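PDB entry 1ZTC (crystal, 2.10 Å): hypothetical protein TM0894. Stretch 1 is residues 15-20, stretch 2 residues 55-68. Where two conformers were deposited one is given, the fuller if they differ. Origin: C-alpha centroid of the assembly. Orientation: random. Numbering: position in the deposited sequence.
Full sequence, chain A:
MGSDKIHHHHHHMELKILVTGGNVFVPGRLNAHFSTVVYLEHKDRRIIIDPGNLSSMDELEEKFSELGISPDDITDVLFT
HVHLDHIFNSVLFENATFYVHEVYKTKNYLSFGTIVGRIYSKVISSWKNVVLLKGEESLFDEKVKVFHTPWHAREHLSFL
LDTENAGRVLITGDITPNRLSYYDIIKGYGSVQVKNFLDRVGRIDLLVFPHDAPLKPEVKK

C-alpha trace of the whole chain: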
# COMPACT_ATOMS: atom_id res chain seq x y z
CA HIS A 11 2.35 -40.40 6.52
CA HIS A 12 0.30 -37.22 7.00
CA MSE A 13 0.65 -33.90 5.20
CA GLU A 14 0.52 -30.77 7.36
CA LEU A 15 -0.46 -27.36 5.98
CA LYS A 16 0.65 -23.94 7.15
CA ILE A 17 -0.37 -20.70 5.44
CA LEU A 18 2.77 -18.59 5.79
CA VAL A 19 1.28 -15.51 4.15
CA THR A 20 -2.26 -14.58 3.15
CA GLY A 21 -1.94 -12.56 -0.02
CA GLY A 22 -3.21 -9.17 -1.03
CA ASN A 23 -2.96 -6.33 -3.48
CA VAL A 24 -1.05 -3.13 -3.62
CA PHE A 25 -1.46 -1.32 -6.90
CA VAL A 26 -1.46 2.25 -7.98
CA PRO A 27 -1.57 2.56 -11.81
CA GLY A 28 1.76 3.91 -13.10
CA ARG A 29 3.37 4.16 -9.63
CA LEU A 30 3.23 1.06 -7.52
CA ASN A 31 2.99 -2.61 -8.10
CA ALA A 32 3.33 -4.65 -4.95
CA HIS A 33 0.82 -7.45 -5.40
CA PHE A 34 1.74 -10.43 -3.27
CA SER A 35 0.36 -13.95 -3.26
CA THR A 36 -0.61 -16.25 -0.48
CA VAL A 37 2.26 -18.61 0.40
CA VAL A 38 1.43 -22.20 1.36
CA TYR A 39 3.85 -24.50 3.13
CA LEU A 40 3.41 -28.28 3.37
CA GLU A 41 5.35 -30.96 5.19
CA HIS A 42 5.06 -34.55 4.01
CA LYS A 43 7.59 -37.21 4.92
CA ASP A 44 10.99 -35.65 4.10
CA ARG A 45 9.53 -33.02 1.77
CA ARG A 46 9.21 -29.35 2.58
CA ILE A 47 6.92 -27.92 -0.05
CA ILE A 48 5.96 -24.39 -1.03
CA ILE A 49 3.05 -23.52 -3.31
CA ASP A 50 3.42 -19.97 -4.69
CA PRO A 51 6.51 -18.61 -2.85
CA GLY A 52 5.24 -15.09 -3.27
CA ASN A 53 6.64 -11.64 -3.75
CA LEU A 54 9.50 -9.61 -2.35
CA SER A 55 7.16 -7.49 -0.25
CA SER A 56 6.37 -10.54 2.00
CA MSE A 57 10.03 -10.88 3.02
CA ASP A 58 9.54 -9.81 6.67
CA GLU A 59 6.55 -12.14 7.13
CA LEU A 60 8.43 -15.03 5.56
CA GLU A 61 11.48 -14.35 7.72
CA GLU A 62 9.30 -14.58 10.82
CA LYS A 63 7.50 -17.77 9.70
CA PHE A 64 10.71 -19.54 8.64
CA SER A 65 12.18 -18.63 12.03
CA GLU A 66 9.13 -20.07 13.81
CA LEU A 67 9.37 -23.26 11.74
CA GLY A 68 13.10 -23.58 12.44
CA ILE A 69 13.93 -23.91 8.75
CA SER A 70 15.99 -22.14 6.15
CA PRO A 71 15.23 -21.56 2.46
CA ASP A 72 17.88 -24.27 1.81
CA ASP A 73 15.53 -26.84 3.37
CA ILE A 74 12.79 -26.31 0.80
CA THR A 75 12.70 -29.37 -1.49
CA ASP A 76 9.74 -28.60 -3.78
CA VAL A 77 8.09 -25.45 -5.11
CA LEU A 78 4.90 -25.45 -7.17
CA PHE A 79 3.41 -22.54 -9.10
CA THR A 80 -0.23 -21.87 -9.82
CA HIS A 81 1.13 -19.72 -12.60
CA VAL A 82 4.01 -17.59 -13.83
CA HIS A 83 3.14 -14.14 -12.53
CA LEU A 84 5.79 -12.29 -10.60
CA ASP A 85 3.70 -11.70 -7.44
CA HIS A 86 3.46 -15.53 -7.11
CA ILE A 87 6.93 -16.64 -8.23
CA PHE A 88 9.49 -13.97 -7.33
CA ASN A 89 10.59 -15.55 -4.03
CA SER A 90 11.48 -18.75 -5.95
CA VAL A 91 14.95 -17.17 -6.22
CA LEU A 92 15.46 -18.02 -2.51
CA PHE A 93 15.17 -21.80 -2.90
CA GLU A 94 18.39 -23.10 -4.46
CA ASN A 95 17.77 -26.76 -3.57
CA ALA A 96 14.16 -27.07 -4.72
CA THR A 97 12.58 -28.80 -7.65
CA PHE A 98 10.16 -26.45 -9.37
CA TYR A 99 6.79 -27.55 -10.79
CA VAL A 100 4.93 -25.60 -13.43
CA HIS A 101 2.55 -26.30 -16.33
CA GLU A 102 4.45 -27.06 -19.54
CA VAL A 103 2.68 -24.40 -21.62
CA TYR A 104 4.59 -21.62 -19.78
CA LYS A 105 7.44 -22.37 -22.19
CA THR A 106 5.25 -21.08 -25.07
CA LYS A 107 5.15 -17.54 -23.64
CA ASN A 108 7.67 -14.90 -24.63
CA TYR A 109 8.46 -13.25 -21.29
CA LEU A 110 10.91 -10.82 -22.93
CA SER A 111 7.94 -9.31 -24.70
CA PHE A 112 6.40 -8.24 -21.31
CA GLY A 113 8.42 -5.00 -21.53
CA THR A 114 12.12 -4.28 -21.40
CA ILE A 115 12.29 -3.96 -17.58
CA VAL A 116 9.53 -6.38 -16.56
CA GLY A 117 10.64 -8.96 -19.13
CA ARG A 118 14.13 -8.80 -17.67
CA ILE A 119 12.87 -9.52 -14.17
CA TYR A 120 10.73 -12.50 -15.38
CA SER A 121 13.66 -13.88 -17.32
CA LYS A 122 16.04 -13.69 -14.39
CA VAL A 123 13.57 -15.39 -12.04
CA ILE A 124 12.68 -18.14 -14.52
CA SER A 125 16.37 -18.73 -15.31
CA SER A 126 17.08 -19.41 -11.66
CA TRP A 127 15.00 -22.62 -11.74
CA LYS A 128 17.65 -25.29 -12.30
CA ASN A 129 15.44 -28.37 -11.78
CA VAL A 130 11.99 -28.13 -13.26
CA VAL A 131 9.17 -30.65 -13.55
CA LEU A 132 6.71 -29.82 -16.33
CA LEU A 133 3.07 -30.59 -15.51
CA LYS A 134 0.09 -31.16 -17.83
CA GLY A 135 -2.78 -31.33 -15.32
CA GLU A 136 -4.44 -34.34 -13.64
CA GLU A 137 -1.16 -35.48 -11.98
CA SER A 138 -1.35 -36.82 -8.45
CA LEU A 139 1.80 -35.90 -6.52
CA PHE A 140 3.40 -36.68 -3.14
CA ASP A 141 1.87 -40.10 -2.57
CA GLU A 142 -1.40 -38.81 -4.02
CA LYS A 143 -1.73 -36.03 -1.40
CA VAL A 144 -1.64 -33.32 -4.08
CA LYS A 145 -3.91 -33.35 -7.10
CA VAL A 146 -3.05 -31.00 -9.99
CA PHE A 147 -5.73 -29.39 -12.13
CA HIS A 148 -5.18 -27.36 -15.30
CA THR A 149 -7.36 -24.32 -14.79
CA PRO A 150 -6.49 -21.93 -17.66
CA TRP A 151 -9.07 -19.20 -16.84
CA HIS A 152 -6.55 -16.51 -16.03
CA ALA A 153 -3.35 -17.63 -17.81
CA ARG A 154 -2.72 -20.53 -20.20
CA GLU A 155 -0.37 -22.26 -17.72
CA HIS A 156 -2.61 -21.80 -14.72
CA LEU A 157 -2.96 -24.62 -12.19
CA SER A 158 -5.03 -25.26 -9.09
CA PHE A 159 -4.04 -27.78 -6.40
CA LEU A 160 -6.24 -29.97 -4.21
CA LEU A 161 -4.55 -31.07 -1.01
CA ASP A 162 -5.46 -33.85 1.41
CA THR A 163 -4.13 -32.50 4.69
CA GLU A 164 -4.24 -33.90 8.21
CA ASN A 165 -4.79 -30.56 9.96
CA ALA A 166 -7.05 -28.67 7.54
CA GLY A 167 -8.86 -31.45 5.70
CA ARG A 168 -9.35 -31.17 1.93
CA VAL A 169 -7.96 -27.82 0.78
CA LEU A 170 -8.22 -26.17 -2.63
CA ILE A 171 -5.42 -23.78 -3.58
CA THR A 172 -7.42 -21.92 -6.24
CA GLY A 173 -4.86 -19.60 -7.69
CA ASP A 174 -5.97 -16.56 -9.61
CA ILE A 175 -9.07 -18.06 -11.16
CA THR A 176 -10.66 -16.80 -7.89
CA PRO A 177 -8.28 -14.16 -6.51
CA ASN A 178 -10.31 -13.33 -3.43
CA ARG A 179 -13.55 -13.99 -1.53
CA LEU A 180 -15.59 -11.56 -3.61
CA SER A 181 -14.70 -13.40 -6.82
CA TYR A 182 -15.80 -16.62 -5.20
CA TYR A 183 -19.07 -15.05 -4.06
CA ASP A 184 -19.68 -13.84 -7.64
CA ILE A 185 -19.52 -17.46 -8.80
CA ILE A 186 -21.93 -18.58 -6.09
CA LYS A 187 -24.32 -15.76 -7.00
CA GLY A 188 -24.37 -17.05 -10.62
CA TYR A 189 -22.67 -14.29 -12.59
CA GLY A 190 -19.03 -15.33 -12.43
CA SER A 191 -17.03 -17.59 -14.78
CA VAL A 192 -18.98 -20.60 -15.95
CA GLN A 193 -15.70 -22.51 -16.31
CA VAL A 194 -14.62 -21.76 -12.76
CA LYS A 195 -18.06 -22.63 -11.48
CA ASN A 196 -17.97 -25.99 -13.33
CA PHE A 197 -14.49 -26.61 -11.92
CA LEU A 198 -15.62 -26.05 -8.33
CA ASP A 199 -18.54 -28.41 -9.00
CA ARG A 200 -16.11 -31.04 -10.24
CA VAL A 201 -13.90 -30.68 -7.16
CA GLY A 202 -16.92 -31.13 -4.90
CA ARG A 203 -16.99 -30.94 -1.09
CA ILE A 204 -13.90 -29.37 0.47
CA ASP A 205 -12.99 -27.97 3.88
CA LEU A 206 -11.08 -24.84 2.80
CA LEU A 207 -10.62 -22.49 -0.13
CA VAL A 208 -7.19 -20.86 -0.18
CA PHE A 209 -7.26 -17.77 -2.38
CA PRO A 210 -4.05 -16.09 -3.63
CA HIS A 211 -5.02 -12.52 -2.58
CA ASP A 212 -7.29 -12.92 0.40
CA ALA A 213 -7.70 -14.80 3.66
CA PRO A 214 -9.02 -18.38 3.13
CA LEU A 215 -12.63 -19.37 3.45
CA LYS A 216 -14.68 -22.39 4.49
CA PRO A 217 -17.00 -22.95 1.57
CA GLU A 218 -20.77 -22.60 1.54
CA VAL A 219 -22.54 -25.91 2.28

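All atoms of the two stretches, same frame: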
# COMPACT_ATOMS: atom_id res chain seq x y z
N LEU A 15 -0.39 -28.63 6.67
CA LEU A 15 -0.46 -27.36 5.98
C LEU A 15 -0.23 -26.19 6.94
O LEU A 15 -0.76 -26.17 8.05
CB LEU A 15 -1.84 -27.20 5.38
CG LEU A 15 -2.18 -25.82 4.83
CD1 LEU A 15 -1.52 -25.61 3.54
CD2 LEU A 15 -3.65 -25.65 4.68
N LYS A 16 0.57 -25.22 6.50
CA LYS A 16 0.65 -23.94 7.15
C LYS A 16 0.57 -22.85 6.08
O LYS A 16 1.27 -22.90 5.07
CB LYS A 16 1.94 -23.81 7.94
CG LYS A 16 1.94 -22.58 8.90
CD LYS A 16 3.24 -22.45 9.73
CE LYS A 16 3.23 -21.26 10.74
NZ LYS A 16 1.98 -21.17 11.57
N ILE A 17 -0.30 -21.87 6.30
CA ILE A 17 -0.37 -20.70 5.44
C ILE A 17 0.62 -19.67 5.99
O ILE A 17 0.38 -19.08 7.04
CB ILE A 17 -1.80 -20.15 5.33
CG1 ILE A 17 -2.70 -21.22 4.67
CG2 ILE A 17 -1.82 -18.90 4.45
CD1 ILE A 17 -4.19 -20.95 4.81
N LEU A 18 1.73 -19.47 5.30
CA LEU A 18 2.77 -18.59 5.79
C LEU A 18 2.41 -17.12 5.61
O LEU A 18 2.77 -16.26 6.43
CB LEU A 18 4.08 -18.88 5.05
CG LEU A 18 4.60 -20.30 5.13
CD1 LEU A 18 6.01 -20.33 4.60
CD2 LEU A 18 4.54 -20.86 6.57
N VAL A 19 1.71 -16.84 4.53
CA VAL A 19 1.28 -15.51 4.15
C VAL A 19 -0.11 -15.63 3.52
O VAL A 19 -0.31 -16.44 2.63
CB VAL A 19 2.23 -14.95 3.05
CG1 VAL A 19 1.70 -13.67 2.42
CG2 VAL A 19 3.67 -14.81 3.58
N THR A 20 -1.05 -14.80 3.94
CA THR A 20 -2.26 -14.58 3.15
C THR A 20 -2.04 -13.36 2.27
O THR A 20 -1.62 -12.29 2.73
CB THR A 20 -3.58 -14.43 3.98
OG1 THR A 20 -3.48 -13.29 4.80
CG2 THR A 20 -3.81 -15.64 4.84
N SER A 55 7.78 -8.26 -1.30
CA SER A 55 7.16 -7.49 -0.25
C SER A 55 6.74 -8.30 1.01
O SER A 55 6.53 -7.70 2.07
CB SER A 55 5.98 -6.70 -0.84
OG SER A 55 4.99 -7.56 -1.36
N SER A 56 6.65 -9.63 0.88
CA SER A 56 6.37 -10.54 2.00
C SER A 56 7.61 -11.00 2.78
O SER A 56 7.51 -11.84 3.66
CB SER A 56 5.63 -11.77 1.49
OG SER A 56 4.36 -11.39 1.04
N MSE A 57 8.77 -10.42 2.47
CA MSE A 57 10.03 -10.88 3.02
C MSE A 57 10.08 -10.87 4.55
O MSE A 57 10.64 -11.79 5.15
CB MSE A 57 11.23 -10.07 2.45
CG MSE A 57 11.22 -8.59 2.84
SE MSE A 57 12.70 -7.64 1.97
CE MSE A 57 11.59 -6.09 1.15
N ASP A 58 9.53 -9.85 5.20
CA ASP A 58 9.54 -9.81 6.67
C ASP A 58 8.62 -10.89 7.26
O ASP A 58 8.94 -11.48 8.27
CB ASP A 58 9.10 -8.46 7.22
CG ASP A 58 10.04 -7.33 6.83
OD1 ASP A 58 11.23 -7.62 6.56
OD2 ASP A 58 9.57 -6.15 6.84
N GLU A 59 7.46 -11.11 6.63
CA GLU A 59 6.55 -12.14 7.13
C GLU A 59 7.17 -13.52 6.96
O GLU A 59 7.07 -14.37 7.86
CB GLU A 59 5.18 -12.09 6.45
CG GLU A 59 4.13 -12.93 7.21
CD GLU A 59 2.69 -12.73 6.74
OE1 GLU A 59 2.46 -12.09 5.66
OE2 GLU A 59 1.79 -13.20 7.48
N LEU A 60 7.79 -13.76 5.80
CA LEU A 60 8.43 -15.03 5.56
C LEU A 60 9.57 -15.28 6.52
O LEU A 60 9.71 -16.39 7.03
CB LEU A 60 8.88 -15.16 4.11
CG LEU A 60 7.71 -15.32 3.15
CD1 LEU A 60 8.17 -15.02 1.74
CD2 LEU A 60 7.06 -16.69 3.25
N GLU A 61 10.38 -14.26 6.76
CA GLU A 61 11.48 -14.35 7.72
C GLU A 61 10.99 -14.87 9.08
O GLU A 61 11.58 -15.76 9.71
CB GLU A 61 12.06 -12.94 7.90
CG GLU A 61 13.38 -12.85 8.66
CD GLU A 61 14.53 -13.16 7.75
OE1 GLU A 61 14.90 -14.34 7.66
OE2 GLU A 61 15.00 -12.23 7.06
N GLU A 62 9.91 -14.27 9.55
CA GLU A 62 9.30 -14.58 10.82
C GLU A 62 8.72 -16.01 10.83
O GLU A 62 8.91 -16.75 11.80
CB GLU A 62 8.25 -13.49 11.00
CG GLU A 62 7.36 -13.44 12.13
CD GLU A 62 6.41 -12.24 11.89
OE1 GLU A 62 6.87 -11.07 12.05
OE2 GLU A 62 5.26 -12.49 11.45
N LYS A 63 8.06 -16.42 9.75
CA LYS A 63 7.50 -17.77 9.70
C LYS A 63 8.58 -18.86 9.57
O LYS A 63 8.49 -19.90 10.21
CB LYS A 63 6.49 -17.92 8.57
CG LYS A 63 5.32 -16.96 8.61
CD LYS A 63 4.47 -17.16 9.83
CE LYS A 63 3.51 -16.00 10.02
NZ LYS A 63 2.36 -16.12 9.15
N PHE A 64 9.59 -18.62 8.75
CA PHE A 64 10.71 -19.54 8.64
C PHE A 64 11.42 -19.70 9.98
O PHE A 64 11.77 -20.81 10.39
CB PHE A 64 11.68 -19.07 7.55
CG PHE A 64 11.36 -19.63 6.17
CD1 PHE A 64 10.21 -19.25 5.50
CD2 PHE A 64 12.22 -20.54 5.55
CE1 PHE A 64 9.90 -19.76 4.21
CE2 PHE A 64 11.92 -21.07 4.29
CZ PHE A 64 10.74 -20.66 3.62
N SER A 65 11.60 -18.58 10.69
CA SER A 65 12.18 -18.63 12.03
C SER A 65 11.33 -19.46 13.00
O SER A 65 11.86 -20.32 13.70
CB SER A 65 12.36 -17.22 12.59
OG SER A 65 13.01 -17.28 13.84
N GLU A 66 10.02 -19.25 13.00
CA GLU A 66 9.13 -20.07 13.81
C GLU A 66 9.23 -21.55 13.48
O GLU A 66 9.17 -22.38 14.36
CB GLU A 66 7.67 -19.69 13.60
CG GLU A 66 7.19 -18.40 14.26
CD GLU A 66 5.81 -17.96 13.71
OE1 GLU A 66 5.03 -18.85 13.25
OE2 GLU A 66 5.53 -16.72 13.73
N LEU A 67 9.29 -21.87 12.19
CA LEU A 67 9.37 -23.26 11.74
C LEU A 67 10.74 -23.91 11.97
O LEU A 67 10.87 -25.13 11.90
CB LEU A 67 9.04 -23.35 10.27
CG LEU A 67 7.57 -23.15 9.92
CD1 LEU A 67 7.44 -22.97 8.42
CD2 LEU A 67 6.76 -24.33 10.39
N GLY A 68 11.75 -23.09 12.23
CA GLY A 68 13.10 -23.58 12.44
C GLY A 68 13.76 -24.06 11.17
O GLY A 68 14.64 -24.92 11.21
O HOH W 1 2.61 -18.29 12.77
O HOH W 2 1.26 -18.79 9.60
O HOH W 3 -0.65 -13.96 6.76

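A helix packs against a β-strand through a small apolar core centred on Leu 18, bordered by one direct lysine-to-carbonyl hydrogen bond and a set of water-mediated polar links. Strand 15-19 and helix 57-67 run roughly antiparallel, at 144°, and their axes approach to 8.1 Å, close enough for side chains to mesh.

Leu 18 gives up the largest area, 102 Å². Its m,t rotamer sets the two methyls among different helix residues: CD1 lies 4.0 Å from Leu 60 CD2 and 4.0 Å from Phe 64 CE1, while CD2 lies 4.0 Å from Leu 67 CD1. Residues 60, 64 and 67 recur at helical spacing, so they form one apolar strip, and a branched leucine suits the gap they leave. The CA-to-CB bond of Phe 64 points away from the strand, yet its ring reaches back to the contact. Val 19 extends the core, with CG2 3.9 Å from Leu 60 CD2; its compact side chain fits where the helix begins, and its CG1 is 3.8 Å from Ser 56 OG.

Lys 63 combines both kinds of contact. Its CB packs 4.1 Å from Leu 18 CD2, and its long chain carries NZ to the backbone, donating a 2.8 Å hydrogen bond to Leu 18 O. One turn earlier, Glu 59 OE2 lies 3.4 Å from Lys 63 NZ, a salt bridge with a weak hydrogen bond, so the ammonium lies near two acceptors. Water also joins Glu 59 OE2 to Thr 20 N.

At the more open end, the aliphatic part of Lys 16 covers Leu 67, CD to CD2 at 4.0 Å. Its NZ stays 4.2 Å from Glu 66 OE1, beyond a salt bridge, and one water links them. Another water bridges Ile 17 O and Lys 63 NZ.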